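Local structure of Arf-GAP domain and FG repeat-containing protein 1 (Homo sapiens, 2OLM) at residues 116-119 and 124-127. The protein acts, through its FG-repeat region, as a cofactor of HIV-1 Rev in moving viral RNAs to the cytoplasm, and carries a zinc-binding Arf-GAP domain. Numbering follows the deposited sequence.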
loop_
_atom_site.group_PDB
_atom_site.type_symbol
_atom_site.label_atom_id
_atom_site.label_comp_id
_atom_site.label_asym_id
_atom_site.label_seq_id
_atom_site.Cartn_x
_atom_site.Cartn_y
_atom_site.Cartn_z
ATOM N N LEU A 116 -23.308 -11.430 -13.783
ATOM C CA LEU A 116 -21.976 -12.006 -13.742
ATOM C C LEU A 116 -21.941 -13.371 -14.461
ATOM O O LEU A 116 -20.965 -13.700 -15.135
ATOM C CB LEU A 116 -21.474 -12.127 -12.310
ATOM C CG LEU A 116 -21.318 -10.843 -11.548
ATOM C CD1 LEU A 116 -20.981 -11.185 -10.066
ATOM C CD2 LEU A 116 -20.296 -9.968 -12.116
ATOM N N GLN A 117 -23.005 -14.160 -14.349
ATOM C CA GLN A 117 -23.128 -15.383 -15.158
ATOM C C GLN A 117 -23.105 -15.096 -16.651
ATOM O O GLN A 117 -22.434 -15.791 -17.409
ATOM C CB GLN A 117 -24.348 -16.203 -14.781
ATOM C CG GLN A 117 -24.223 -16.831 -13.417
ATOM C CD GLN A 117 -25.422 -17.656 -13.009
ATOM O OE1 GLN A 117 -25.312 -18.453 -12.077
ATOM N NE2 GLN A 117 -26.556 -17.476 -13.674
ATOM N N GLU A 118 -23.867 -14.078 -17.064
ATOM C CA GLU A 118 -23.867 -13.722 -18.487
ATOM C C GLU A 118 -22.510 -13.248 -18.925
ATOM O O GLU A 118 -22.070 -13.571 -20.018
ATOM C CB GLU A 118 -24.964 -12.702 -18.786
ATOM C CG GLU A 118 -26.328 -13.375 -18.838
ATOM C CD GLU A 118 -27.397 -12.531 -19.437
ATOM O OE1 GLU A 118 -27.191 -11.297 -19.565
ATOM O OE2 GLU A 118 -28.463 -13.127 -19.715
ATOM N N LYS A 119 -21.807 -12.545 -18.048
ATOM C CA LYS A 119 -20.512 -11.945 -18.396
ATOM C C LYS A 119 -19.424 -13.015 -18.545
ATOM O O LYS A 119 -18.672 -13.036 -19.521
ATOM C CB LYS A 119 -20.102 -10.892 -17.353
ATOM C CG LYS A 119 -18.861 -10.129 -17.639
ATOM C CD LYS A 119 -18.709 -8.959 -16.659
ATOM C CE LYS A 119 -17.431 -8.191 -16.871
ATOM N NZ LYS A 119 -17.278 -6.984 -15.937
ATOM N N ARG A 124 -21.683 -13.467 -22.865
ATOM C CA ARG A 124 -22.579 -12.700 -23.719
ATOM C C ARG A 124 -21.841 -11.595 -24.507
ATOM O O ARG A 124 -22.252 -11.295 -25.663
ATOM C CB ARG A 124 -23.670 -12.073 -22.876
ATOM C CG ARG A 124 -24.631 -11.177 -23.663
ATOM C CD ARG A 124 -25.847 -10.900 -22.839
ATOM N NE ARG A 124 -26.774 -10.016 -23.540
ATOM C CZ ARG A 124 -27.891 -9.550 -23.007
ATOM N NH1 ARG A 124 -28.249 -9.938 -21.795
ATOM N NH2 ARG A 124 -28.671 -8.730 -23.710
ATOM N N TRP A 125 -20.817 -10.975 -23.936
ATOM C CA TRP A 125 -20.150 -9.797 -24.552
ATOM C C TRP A 125 -18.700 -10.074 -24.863
ATOM O O TRP A 125 -17.882 -9.160 -24.938
ATOM C CB TRP A 125 -20.246 -8.569 -23.608
ATOM C CG TRP A 125 -21.629 -8.212 -23.239
ATOM C CD1 TRP A 125 -22.541 -7.519 -24.018
ATOM C CD2 TRP A 125 -22.330 -8.515 -22.009
ATOM N NE1 TRP A 125 -23.726 -7.375 -23.348
ATOM C CE2 TRP A 125 -23.622 -7.984 -22.113
ATOM C CE3 TRP A 125 -21.968 -9.174 -20.823
ATOM C CZ2 TRP A 125 -24.561 -8.105 -21.097
ATOM C CZ3 TRP A 125 -22.908 -9.290 -19.823
ATOM C CH2 TRP A 125 -24.180 -8.752 -19.960
ATOM N N TYR A 126 -18.357 -11.358 -25.019
ATOM C CA TYR A 126 -16.984 -11.820 -24.958
ATOM C C TYR A 126 -16.276 -11.785 -26.310
ATOM O O TYR A 126 -16.848 -12.217 -27.328
ATOM C CB TYR A 126 -17.028 -13.261 -24.440
ATOM C CG TYR A 126 -15.726 -14.033 -24.308
ATOM C CD1 TYR A 126 -14.960 -13.950 -23.150
ATOM C CD2 TYR A 126 -15.306 -14.917 -25.292
ATOM C CE1 TYR A 126 -13.792 -14.681 -23.002
ATOM C CE2 TYR A 126 -14.183 -15.649 -25.145
ATOM C CZ TYR A 126 -13.413 -15.543 -23.999
ATOM O OH TYR A 126 -12.277 -16.329 -23.839
ATOM N N VAL A 127 -15.032 -11.319 -26.314
ATOM C CA VAL A 127 -14.106 -11.455 -27.439
ATOM C C VAL A 127 -12.896 -12.261 -26.942
ATOM O O VAL A 127 -12.329 -11.938 -25.902
ATOM C CB VAL A 127 -13.647 -10.077 -27.947
ATOM C CG1 VAL A 127 -12.600 -10.237 -29.080
ATOM C CG2 VAL A 127 -14.841 -9.252 -28.424
#
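Glu118 and Arg124 run side by side in the same direction and join at their ends in a salt bridge, Arg124 NH1 lying 2.8 Å from Glu118 OE1. The oxygen sits at the edge of the guanidinium, almost in its plane, and receives the N-H on its syn side but 33° out of the carboxylate plane, in a bent bond, with the two planes 72° apart. Arg124 reaches it with CG anti to the backbone N (chi1 177°) and the chain extended to NE. The backbones join too: Arg124 N donates to Glu118 O at 2.9 Å in a nearly straight bond. The Trp125 indole lies beside the pair, which runs along one side of its plane. Arg124 CG lies 3.7 Å above one indole face, over its centre, whereas the six-membered ring points edge-on at the helix backbone, with CZ3 3.9 Å from Lys119 CA. Lys119 adds CB to this edge, then leads away to a salt bridge with Asp30, near the zinc site. Phe96 meets the indole edge-to-face. The arrangement closes off the C-terminal end of helix 109-121, the loop toward helix 129-133 passing beyond its last turn, within the zinc-containing Arf-GAP domain.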